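Local coordinates for protein epsin-2 (Saccharomyces cerevisiae, PDB 6ENR) that binds membranes enriched in phosphatidylinositol 4,5-bisphosphate and phosphatidylinositol 3,5-bisphosphate and is required for endocytosis and for the localization of actin, at residues W94-F99 with S131-E136; V79-V84 with K127-L132; K61-K66 with K75-L80; R106-E111 with Q120-K125. All coordinates share one frame; numbering follows the deposited sequence.

How the contacts relate
All four contacts lie within the ENTH domain, the all-helical N-terminal part of epsin-2, and hold its helices and one long loop together. Helix 120-134 takes part in contacts 1, 2 and 4, while helix 70-86 serves contacts 2 and 3, which share V79 and L80. Contacts 1 and 2 have centres about 8 Å apart and meet where C95 SG lies 3.6 Å from L80 CD1. L77 CD2 brings contact 3 to L129 CD2 of contact 2 at 4.2 Å, and T78 OG1 probably hydrogen-bonds K125 NZ of contact 4 at 2.7 Å. Contacts 1 and 4 sit farthest apart, about 18 Å between centres.

Contact 1 of 4, residues W94-F99 with S131-E136; sequences WCRENF and SLLNDE
R96, near the end of helix 89-97, reaches over to L133 in the last turn of helix 120-134, tying together two helices of the all-helical ENTH domain. Its side chain runs extended from CG to NE, and NH2 donates to the main-chain O of L133. The N-H points almost straight at this oxygen (165°), which lies in the guanidinium plane, while NH2 sits on a lone pair of the carbonyl. The modelled separation of NH2 and O is short, so its exact value is doubtful. Arginine suits the place because the helix gives way at D135, and a carbonyl of the final turn is well served by a side-chain donor.

E136 lies over one face of the same guanidinium, the carboxylate and guanidinium planes 20° apart. R96 NE and E136 OE2 are 3.9 Å apart, a long salt bridge of charge alone, as no N-H is aimed at the oxygen. D135 N-caps helix 136-144: its side chain accepts one backbone N-H, and OD2 forms a salt bridge with R138.

The apolar part centres on L133, whose CD1 stands 3.7 Å from C95 CB and whose CB meets F99 CZ at 3.6 Å. The F99 ring also has a cation-pi partner in K103. At the exposed margin, N134 turns its amide 58° against this ring and brings OD1 to 3.4 Å from F99 CE2.

Contact 2 of 4, residues V79-V84 with K127-L132; sequences VLDYLV and KELVSL
L129 pushes its isobutyl group against V84, its CD1 3.7 Å from V84 CG2, with the two side chains crossing at a slant. CG is anti to the backbone N (chi1 178°), which directs both methyls to helix 70-86 and lets them divide the work. L129 CD1 takes V84 and lies 3.8 Å from D81 OD1, whereas L129 CD2 meets L80 CD2 at 4.1 Å, nearly at a right angle. One helical turn on from L80, V84 CG2 also touches L132 CD2 at 4.0 Å, and these two side chains slide past each other in opposite directions. Branched aliphatic residues suit a buried interface with no hydrogen bond across it, since each can offer separate methyls to separate partners. An alanine in place of L129 would probably open a gap between the two helices, beside L80 and V84, which lose the methyls they pack on.

D81 closes the partly exposed border. Its carboxylate has its polar partner in R85, with OD1 in a salt bridge to R85 NH1, so the oxygen that L129 CD1 approaches already has its charged partner. The helix axes come within 10.8 Å and run in nearly the same direction, 23° apart, although two helices separate them in sequence. Around them, C95 of helix 89-97 packs on L80 and V84, I102 of helix 99-105 covers L129, and M56 of helix 49-63 reaches L80.

Contact 3 of 4, residues K61-K66 with K75-L80; sequences KRLNDK and KSLTVL
This is a buried, mainly apolar contact between the last part of helix 49-63 and the middle of helix 70-86, carried by L63 where it fits against S76, L77 and L80. CG of L63 is anti to the carbonyl carbon (chi1 -71°), and from there its two methyls part. L63 CD2 settles against S76 and L77, 3.7 Å from S76 CB and 3.9 Å from L77 CG. L63 CD1 goes to L80 CD2 at 3.6 Å, the two leucines meeting at a slant. Leucine suits this place because its forked tip can reach successive turns of the neighbour at once.

Two consecutive helices of the ENTH domain are thereby packed together close to the short link that joins them, as expected in a superhelical array of alpha helices. W94 of helix 89-97 and V101 of helix 99-105 also lie against L63.

S76 allows the chains to come close, with CA atoms of L63 and S76 6.0 Å apart. S76 OG is tight against R62, at 3.0 Å from R62 CB, yet its hydrogen bond goes to the carbonyl O of H72 one turn earlier, which satisfies a buried hydroxyl. R62 offers only the base of its side chain here; the extended remainder leads away, and NH1 hydrogen-bonds T27 OG1.

Contact 4 of 4, residues R106-E111 with Q120-K125; sequences REFRHE and QIIRVK
Bends at chi3 of R123 (-65°) and at chi2 of R109 fold the two side chains so that their guanidinium groups lie flat on one another. The planes are only 5° apart and the centres 3.5 Å, with R109 NH1 over the middle of the R123 group. Q120 CA lies over the rim of the opposite face of R123. Two positive charges so close should repel, and the negative charge of D117, in a salt bridge with R123 NH2, probably offsets this.

At its edge, and in its plane, R123 donates from NH1 to the carbonyl O of F108, 2.9 Å away, along a nearly straight N-H (165°). On the way there the aliphatic part passes along the loop backbone, with R123 CD 3.3 Å from R106 O. R109 is held more loosely, by a weak bond from NE to E107 O. Arginine fits here because one flat group can stack, donate and meet a carboxylate. An alanine at R123 would probably leave F108 O without this donor, D117 without its charged mate and R109 without the flat surface it stacks on.

F108 CD2 touches I122 CD1 at 3.7 Å, an apolar contact extended by W70, A74 and L77 of helix 70-86. The whole is a parallel arginine-arginine stack with a carboxylate nearby, an arrangement known from protein surfaces, and it fastens the loop before helix 120-134 to that helix's first turns.

Contact 1 of 4, residues W94-F99 with S131-E136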
# COMPACT_ATOMS: atom_id res chain seq x y z
N TRP A 94 -11.84 0.55 -0.86
CA TRP A 94 -11.16 1.26 0.22
C TRP A 94 -10.32 2.46 -0.30
O TRP A 94 -10.36 3.57 0.28
CB TRP A 94 -10.31 0.31 1.11
CG TRP A 94 -9.69 1.01 2.33
CD1 TRP A 94 -10.19 1.04 3.63
CD2 TRP A 94 -8.50 1.80 2.35
NE1 TRP A 94 -9.39 1.84 4.42
CE2 TRP A 94 -8.32 2.26 3.68
CE3 TRP A 94 -7.50 2.10 1.37
CZ2 TRP A 94 -7.24 3.08 4.04
CZ3 TRP A 94 -6.43 2.92 1.74
CH2 TRP A 94 -6.29 3.39 3.05
N CYS A 95 -9.54 2.24 -1.35
CA CYS A 95 -8.69 3.34 -1.91
C CYS A 95 -9.55 4.49 -2.45
O CYS A 95 -9.29 5.73 -2.21
CB CYS A 95 -7.74 2.84 -3.01
SG CYS A 95 -6.49 1.66 -2.52
N ARG A 96 -10.61 4.09 -3.14
CA ARG A 96 -11.63 5.10 -3.59
C ARG A 96 -12.29 5.91 -2.44
O ARG A 96 -12.35 7.12 -2.48
CB ARG A 96 -12.60 4.43 -4.56
CG ARG A 96 -11.93 4.14 -5.88
CD ARG A 96 -12.83 4.10 -7.12
NE ARG A 96 -11.90 3.79 -8.24
CZ ARG A 96 -11.81 2.61 -8.87
NH1 ARG A 96 -12.66 1.58 -8.62
NH2 ARG A 96 -10.87 2.44 -9.80
N GLU A 97 -12.63 5.26 -1.35
CA GLU A 97 -13.17 5.91 -0.16
C GLU A 97 -12.14 6.79 0.53
O GLU A 97 -12.48 7.88 0.94
CB GLU A 97 -13.73 4.85 0.83
CG GLU A 97 -15.00 4.20 0.27
CD GLU A 97 -15.27 2.72 0.62
OE1 GLU A 97 -14.56 2.07 1.44
OE2 GLU A 97 -16.25 2.20 0.03
N ASN A 98 -10.87 6.38 0.56
CA ASN A 98 -9.78 7.14 1.19
C ASN A 98 -8.77 7.67 0.18
O ASN A 98 -7.57 7.74 0.46
CB ASN A 98 -9.16 6.20 2.28
CG ASN A 98 -10.23 5.67 3.21
OD1 ASN A 98 -10.77 4.54 3.03
ND2 ASN A 98 -10.66 6.52 4.16
N PHE A 99 -9.30 8.19 -0.94
CA PHE A 99 -8.49 8.61 -2.05
C PHE A 99 -7.59 9.78 -1.68
O PHE A 99 -6.49 9.89 -2.17
CB PHE A 99 -9.36 9.00 -3.23
CG PHE A 99 -8.89 8.55 -4.59
CD1 PHE A 99 -7.59 8.19 -4.85
CD2 PHE A 99 -9.80 8.61 -5.67
CE1 PHE A 99 -7.21 7.79 -6.14
CE2 PHE A 99 -9.42 8.20 -6.94
CZ PHE A 99 -8.10 7.83 -7.18
N SER A 131 -3.17 7.26 -10.75
CA SER A 131 -3.43 7.10 -12.14
C SER A 131 -4.24 5.83 -12.50
O SER A 131 -5.20 5.89 -13.28
CB SER A 131 -2.14 7.17 -12.95
OG SER A 131 -2.33 6.57 -14.21
N LEU A 132 -3.79 4.71 -11.93
CA LEU A 132 -4.39 3.39 -12.05
C LEU A 132 -5.83 3.43 -11.53
O LEU A 132 -6.77 2.97 -12.20
CB LEU A 132 -3.54 2.36 -11.25
CG LEU A 132 -4.16 0.94 -11.35
CD1 LEU A 132 -4.25 0.38 -12.77
CD2 LEU A 132 -3.37 -0.05 -10.53
N LEU A 133 -6.01 4.01 -10.35
CA LEU A 133 -7.32 4.02 -9.75
C LEU A 133 -8.32 4.77 -10.61
O LEU A 133 -9.48 4.34 -10.74
CB LEU A 133 -7.26 4.57 -8.34
CG LEU A 133 -6.62 3.53 -7.38
CD1 LEU A 133 -6.21 4.23 -6.12
CD2 LEU A 133 -7.56 2.39 -7.06
N ASN A 134 -7.88 5.90 -11.18
CA ASN A 134 -8.69 6.73 -12.03
C ASN A 134 -8.98 6.10 -13.41
O ASN A 134 -9.94 6.49 -14.04
CB ASN A 134 -8.06 8.13 -12.22
CG ASN A 134 -8.27 9.07 -11.04
OD1 ASN A 134 -9.19 8.93 -10.29
ND2 ASN A 134 -7.41 10.03 -10.90
N ASP A 135 -8.14 5.17 -13.86
CA ASP A 135 -8.32 4.47 -15.14
C ASP A 135 -8.97 3.13 -14.83
O ASP A 135 -8.35 2.03 -14.83
CB ASP A 135 -6.97 4.33 -15.88
CG ASP A 135 -7.08 3.64 -17.24
OD1 ASP A 135 -8.13 3.10 -17.60
OD2 ASP A 135 -6.05 3.57 -17.94
N GLU A 136 -10.23 3.22 -14.52
CA GLU A 136 -11.00 2.03 -14.18
C GLU A 136 -10.94 0.85 -15.22
O GLU A 136 -10.92 -0.31 -14.81
CB GLU A 136 -12.43 2.39 -13.88
CG GLU A 136 -12.63 3.17 -12.59
CD GLU A 136 -14.05 3.11 -12.02
OE1 GLU A 136 -14.83 2.18 -12.31
OE2 GLU A 136 -14.39 4.00 -11.26

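Contact 2 of 4, residues V79-V84 with K127-L132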
# COMPACT_ATOMS: atom_id res chain seq x y z
N VAL A 79 2.31 -2.41 -0.65
CA VAL A 79 1.20 -3.35 -0.28
C VAL A 79 -0.06 -2.94 -0.97
O VAL A 79 -0.77 -3.77 -1.52
CB VAL A 79 1.04 -3.50 1.28
CG1 VAL A 79 -0.19 -4.28 1.62
CG2 VAL A 79 2.25 -4.10 1.92
N LEU A 80 -0.37 -1.63 -0.97
CA LEU A 80 -1.62 -1.22 -1.54
C LEU A 80 -1.65 -1.48 -3.08
O LEU A 80 -2.63 -1.99 -3.63
CB LEU A 80 -1.83 0.23 -1.16
CG LEU A 80 -3.18 0.83 -1.09
CD1 LEU A 80 -4.15 -0.03 -0.30
CD2 LEU A 80 -3.05 2.26 -0.57
N ASP A 81 -0.53 -1.16 -3.70
CA ASP A 81 -0.35 -1.34 -5.11
C ASP A 81 -0.60 -2.80 -5.47
O ASP A 81 -1.24 -3.08 -6.49
CB ASP A 81 1.10 -0.93 -5.52
CG ASP A 81 1.22 -0.50 -6.98
OD1 ASP A 81 0.28 0.09 -7.50
OD2 ASP A 81 2.29 -0.70 -7.60
N TYR A 82 -0.12 -3.75 -4.65
CA TYR A 82 -0.30 -5.17 -4.88
C TYR A 82 -1.77 -5.57 -4.65
O TYR A 82 -2.38 -6.21 -5.47
CB TYR A 82 0.63 -6.01 -3.99
CG TYR A 82 0.71 -7.45 -4.38
CD1 TYR A 82 1.66 -7.89 -5.33
CD2 TYR A 82 -0.14 -8.39 -3.83
CE1 TYR A 82 1.75 -9.24 -5.70
CE2 TYR A 82 -0.10 -9.70 -4.24
CZ TYR A 82 0.87 -10.10 -5.19
OH TYR A 82 0.89 -11.37 -5.57
N LEU A 83 -2.36 -5.10 -3.55
CA LEU A 83 -3.74 -5.45 -3.25
C LEU A 83 -4.74 -4.99 -4.30
O LEU A 83 -5.75 -5.66 -4.58
CB LEU A 83 -4.10 -4.92 -1.86
CG LEU A 83 -3.44 -5.56 -0.67
CD1 LEU A 83 -3.91 -4.85 0.58
CD2 LEU A 83 -3.63 -7.06 -0.58
N VAL A 84 -4.56 -3.80 -4.83
CA VAL A 84 -5.53 -3.33 -5.82
C VAL A 84 -5.57 -4.18 -7.09
O VAL A 84 -6.61 -4.24 -7.76
CB VAL A 84 -5.36 -1.85 -6.16
CG1 VAL A 84 -5.55 -0.98 -4.94
CG2 VAL A 84 -4.14 -1.59 -6.95
N LYS A 127 1.80 8.53 -7.50
CA LYS A 127 1.33 9.07 -8.78
C LYS A 127 0.78 7.95 -9.68
O LYS A 127 -0.28 8.11 -10.30
CB LYS A 127 2.38 9.85 -9.48
CG LYS A 127 2.59 11.21 -8.85
CD LYS A 127 3.90 11.87 -9.27
CE LYS A 127 3.98 13.30 -8.73
NZ LYS A 127 5.31 13.94 -9.02
N GLU A 128 1.48 6.83 -9.70
CA GLU A 128 1.06 5.69 -10.47
C GLU A 128 -0.20 5.06 -9.99
O GLU A 128 -1.02 4.70 -10.83
CB GLU A 128 2.15 4.61 -10.52
CG GLU A 128 3.29 5.07 -11.43
CD GLU A 128 4.49 4.18 -11.35
OE1 GLU A 128 4.39 3.13 -10.68
OE2 GLU A 128 5.55 4.54 -11.92
N LEU A 129 -0.37 4.93 -8.67
CA LEU A 129 -1.57 4.31 -8.13
C LEU A 129 -2.80 5.19 -8.29
O LEU A 129 -3.88 4.70 -8.58
CB LEU A 129 -1.34 3.86 -6.68
CG LEU A 129 -2.50 3.22 -5.91
CD1 LEU A 129 -2.89 1.89 -6.48
CD2 LEU A 129 -2.11 3.10 -4.45
N VAL A 130 -2.63 6.50 -8.11
CA VAL A 130 -3.75 7.42 -8.40
C VAL A 130 -4.16 7.28 -9.86
O VAL A 130 -5.36 7.13 -10.19
CB VAL A 130 -3.46 8.89 -8.03
CG1 VAL A 130 -4.68 9.78 -8.35
CG2 VAL A 130 -3.17 8.99 -6.57
N SER A 131 -3.17 7.26 -10.75
CA SER A 131 -3.43 7.10 -12.14
C SER A 131 -4.24 5.83 -12.50
O SER A 131 -5.20 5.89 -13.28
CB SER A 131 -2.14 7.17 -12.95
OG SER A 131 -2.33 6.57 -14.21
N LEU A 132 -3.79 4.71 -11.93
CA LEU A 132 -4.39 3.39 -12.05
C LEU A 132 -5.83 3.43 -11.53
O LEU A 132 -6.77 2.97 -12.20
CB LEU A 132 -3.54 2.36 -11.25
CG LEU A 132 -4.16 0.94 -11.35
CD1 LEU A 132 -4.25 0.38 -12.77
CD2 LEU A 132 -3.37 -0.05 -10.53

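Contact 3 of 4, residues K61-K66 with K75-L80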
# COMPACT_ATOMS: atom_id res chain seq x y z
N LYS A 61 -3.06 3.49 9.06
CA LYS A 61 -2.13 4.10 10.02
C LYS A 61 -0.77 4.45 9.44
O LYS A 61 -0.26 5.58 9.60
CB LYS A 61 -1.95 3.22 11.28
CG LYS A 61 -3.23 3.02 12.09
CD LYS A 61 -3.09 1.84 13.07
CE LYS A 61 -4.01 1.94 14.26
NZ LYS A 61 -5.44 2.07 13.90
N ARG A 62 -0.21 3.51 8.70
CA ARG A 62 1.06 3.66 8.11
C ARG A 62 1.12 4.57 6.93
O ARG A 62 2.13 5.29 6.76
CB ARG A 62 1.66 2.25 7.85
CG ARG A 62 2.15 1.76 9.18
CD ARG A 62 2.91 0.50 9.34
NE ARG A 62 3.18 0.29 10.77
CZ ARG A 62 3.86 -0.73 11.27
NH1 ARG A 62 4.38 -1.68 10.49
NH2 ARG A 62 4.02 -0.81 12.59
N LEU A 63 0.05 4.63 6.14
CA LEU A 63 0.02 5.62 5.04
C LEU A 63 -0.05 7.05 5.53
O LEU A 63 0.25 7.96 4.79
CB LEU A 63 -1.15 5.36 4.12
CG LEU A 63 -1.01 4.10 3.26
CD1 LEU A 63 -2.34 3.73 2.67
CD2 LEU A 63 -0.05 4.27 2.10
N ASN A 64 -0.55 7.23 6.75
CA ASN A 64 -0.66 8.53 7.35
C ASN A 64 0.60 8.97 8.07
O ASN A 64 0.61 10.07 8.68
CB ASN A 64 -1.90 8.58 8.26
CG ASN A 64 -3.19 8.80 7.49
OD1 ASN A 64 -3.43 9.92 7.05
ND2 ASN A 64 -3.95 7.72 7.19
N ASP A 65 1.69 8.18 8.01
CA ASP A 65 2.90 8.57 8.70
C ASP A 65 3.74 9.59 7.90
O ASP A 65 3.46 9.91 6.76
CB ASP A 65 3.75 7.37 9.07
CG ASP A 65 4.08 7.33 10.50
OD1 ASP A 65 4.68 8.34 11.02
OD2 ASP A 65 3.74 6.31 11.10
N LYS A 66 4.70 10.20 8.56
CA LYS A 66 5.48 11.29 7.93
C LYS A 66 6.92 11.28 8.35
O LYS A 66 7.32 10.45 9.19
CB LYS A 66 4.84 12.66 8.22
CG LYS A 66 3.85 12.70 9.39
CD LYS A 66 3.05 13.99 9.35
CE LYS A 66 1.85 13.92 8.41
NZ LYS A 66 1.03 15.16 8.58
N LYS A 75 6.38 1.40 2.08
CA LYS A 75 5.97 -0.01 2.11
C LYS A 75 4.49 -0.25 2.10
O LYS A 75 4.00 -1.16 1.39
CB LYS A 75 6.58 -0.72 3.31
CG LYS A 75 8.08 -0.77 3.29
CD LYS A 75 8.48 -1.71 4.44
CE LYS A 75 9.94 -1.84 4.53
NZ LYS A 75 10.16 -3.03 5.40
N SER A 76 3.75 0.54 2.86
CA SER A 76 2.29 0.52 2.78
C SER A 76 1.77 0.76 1.34
O SER A 76 0.83 0.08 0.86
CB SER A 76 1.71 1.53 3.76
OG SER A 76 1.91 1.08 5.08
N LEU A 77 2.41 1.70 0.65
CA LEU A 77 2.09 1.92 -0.75
C LEU A 77 2.36 0.72 -1.61
O LEU A 77 1.55 0.45 -2.52
CB LEU A 77 2.80 3.13 -1.37
CG LEU A 77 2.18 4.50 -1.13
CD1 LEU A 77 3.06 5.54 -1.74
CD2 LEU A 77 0.80 4.58 -1.74
N THR A 78 3.49 0.04 -1.38
CA THR A 78 3.78 -1.19 -2.15
C THR A 78 2.68 -2.23 -1.94
O THR A 78 2.23 -2.93 -2.91
CB THR A 78 5.15 -1.78 -1.76
OG1 THR A 78 6.16 -0.78 -1.99
CG2 THR A 78 5.49 -3.04 -2.64
N VAL A 79 2.31 -2.41 -0.65
CA VAL A 79 1.20 -3.35 -0.28
C VAL A 79 -0.06 -2.94 -0.97
O VAL A 79 -0.77 -3.77 -1.52
CB VAL A 79 1.04 -3.50 1.28
CG1 VAL A 79 -0.19 -4.28 1.62
CG2 VAL A 79 2.25 -4.10 1.92
N LEU A 80 -0.37 -1.63 -0.97
CA LEU A 80 -1.62 -1.22 -1.54
C LEU A 80 -1.65 -1.48 -3.08
O LEU A 80 -2.63 -1.99 -3.63
CB LEU A 80 -1.83 0.23 -1.16
CG LEU A 80 -3.18 0.83 -1.09
CD1 LEU A 80 -4.15 -0.03 -0.30
CD2 LEU A 80 -3.05 2.26 -0.57

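Contact 4 of 4, residues R106-E111 with Q120-K125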
# COMPACT_ATOMS: atom_id res chain seq x y z
N ARG A 106 1.31 11.84 -3.44
CA ARG A 106 1.99 12.29 -4.66
C ARG A 106 2.93 13.48 -4.40
O ARG A 106 3.79 13.76 -5.22
CB ARG A 106 0.97 12.68 -5.71
CG ARG A 106 0.05 11.53 -6.11
CD ARG A 106 -0.89 11.85 -7.26
NE ARG A 106 -1.86 12.88 -6.87
CZ ARG A 106 -2.85 13.34 -7.65
NH1 ARG A 106 -2.99 12.84 -8.85
NH2 ARG A 106 -3.69 14.31 -7.20
N GLU A 107 2.77 14.20 -3.29
CA GLU A 107 3.68 15.34 -2.96
C GLU A 107 4.42 15.12 -1.64
O GLU A 107 5.01 16.08 -1.12
CB GLU A 107 2.89 16.67 -2.89
CG GLU A 107 2.05 17.15 -4.13
CD GLU A 107 1.15 18.48 -3.83
OE1 GLU A 107 0.99 18.89 -2.61
OE2 GLU A 107 0.59 19.15 -4.80
N PHE A 108 4.49 13.86 -1.15
CA PHE A 108 5.19 13.54 0.09
C PHE A 108 6.67 13.89 -0.05
O PHE A 108 7.36 13.41 -1.03
CB PHE A 108 5.07 12.02 0.38
CG PHE A 108 5.69 11.58 1.67
CD1 PHE A 108 4.93 11.50 2.82
CD2 PHE A 108 7.07 11.21 1.73
CE1 PHE A 108 5.47 11.02 3.96
CE2 PHE A 108 7.65 10.84 2.92
CZ PHE A 108 6.85 10.77 4.04
N ARG A 109 7.15 14.62 0.93
CA ARG A 109 8.55 15.05 1.05
C ARG A 109 9.16 14.55 2.34
O ARG A 109 8.60 14.69 3.43
CB ARG A 109 8.57 16.61 1.05
CG ARG A 109 7.75 17.25 -0.10
CD ARG A 109 8.52 17.14 -1.36
NE ARG A 109 7.86 17.25 -2.64
CZ ARG A 109 8.53 17.34 -3.78
NH1 ARG A 109 9.85 17.37 -3.78
NH2 ARG A 109 7.90 17.41 -4.92
N HIS A 110 10.35 14.02 2.28
CA HIS A 110 11.20 13.91 3.44
C HIS A 110 12.65 13.99 2.93
O HIS A 110 13.01 13.16 2.13
CB HIS A 110 11.01 12.61 4.20
CG HIS A 110 11.92 12.48 5.38
ND1 HIS A 110 11.77 13.26 6.51
CD2 HIS A 110 13.00 11.70 5.61
CE1 HIS A 110 12.75 12.99 7.37
NE2 HIS A 110 13.52 12.06 6.84
N GLU A 111 13.39 15.00 3.36
CA GLU A 111 14.81 15.19 3.12
C GLU A 111 15.46 14.70 4.40
O GLU A 111 15.10 15.16 5.47
CB GLU A 111 15.19 16.65 3.01
CG GLU A 111 14.80 17.43 1.78
CD GLU A 111 15.48 18.80 1.78
OE1 GLU A 111 14.74 19.83 1.69
OE2 GLU A 111 16.75 18.87 1.88
N GLN A 120 11.16 10.47 -2.91
CA GLN A 120 11.04 10.52 -4.35
C GLN A 120 10.26 9.30 -4.82
O GLN A 120 9.31 9.43 -5.59
CB GLN A 120 12.43 10.57 -5.00
CG GLN A 120 12.49 11.00 -6.46
CD GLN A 120 13.81 10.61 -7.17
OE1 GLN A 120 14.91 11.12 -6.84
NE2 GLN A 120 13.70 9.71 -8.16
N ILE A 121 10.61 8.14 -4.32
CA ILE A 121 9.97 6.91 -4.75
C ILE A 121 8.50 6.79 -4.31
O ILE A 121 7.71 6.24 -5.02
CB ILE A 121 10.77 5.63 -4.38
CG1 ILE A 121 10.09 4.38 -4.93
CG2 ILE A 121 11.00 5.45 -2.88
CD1 ILE A 121 9.94 4.42 -6.44
N ILE A 122 8.17 7.26 -3.13
CA ILE A 122 6.78 7.35 -2.73
C ILE A 122 5.90 8.17 -3.72
O ILE A 122 4.77 7.82 -4.05
CB ILE A 122 6.68 7.98 -1.35
CG1 ILE A 122 7.13 6.97 -0.27
CG2 ILE A 122 5.27 8.35 -1.03
CD1 ILE A 122 7.50 7.61 1.01
N ARG A 123 6.42 9.31 -4.09
CA ARG A 123 5.76 10.19 -5.07
C ARG A 123 5.52 9.46 -6.33
O ARG A 123 4.42 9.51 -6.92
CB ARG A 123 6.57 11.41 -5.32
CG ARG A 123 6.67 12.26 -4.06
CD ARG A 123 7.02 13.74 -4.35
NE ARG A 123 8.36 13.89 -4.95
CZ ARG A 123 9.51 14.01 -4.26
NH1 ARG A 123 9.54 13.92 -2.92
NH2 ARG A 123 10.65 14.12 -4.92
N VAL A 124 6.55 8.78 -6.76
CA VAL A 124 6.46 8.03 -8.02
C VAL A 124 5.31 7.02 -7.95
O VAL A 124 4.43 7.05 -8.82
CB VAL A 124 7.79 7.40 -8.43
CG1 VAL A 124 7.59 6.47 -9.62
CG2 VAL A 124 8.76 8.49 -8.81
N LYS A 125 5.31 6.22 -6.88
CA LYS A 125 4.32 5.14 -6.72
C LYS A 125 2.91 5.70 -6.50
O LYS A 125 1.95 5.15 -6.98
CB LYS A 125 4.55 4.31 -5.47
CG LYS A 125 5.84 3.64 -5.18
CD LYS A 125 5.85 3.28 -3.65
CE LYS A 125 6.77 2.11 -3.26
NZ LYS A 125 6.51 0.86 -4.15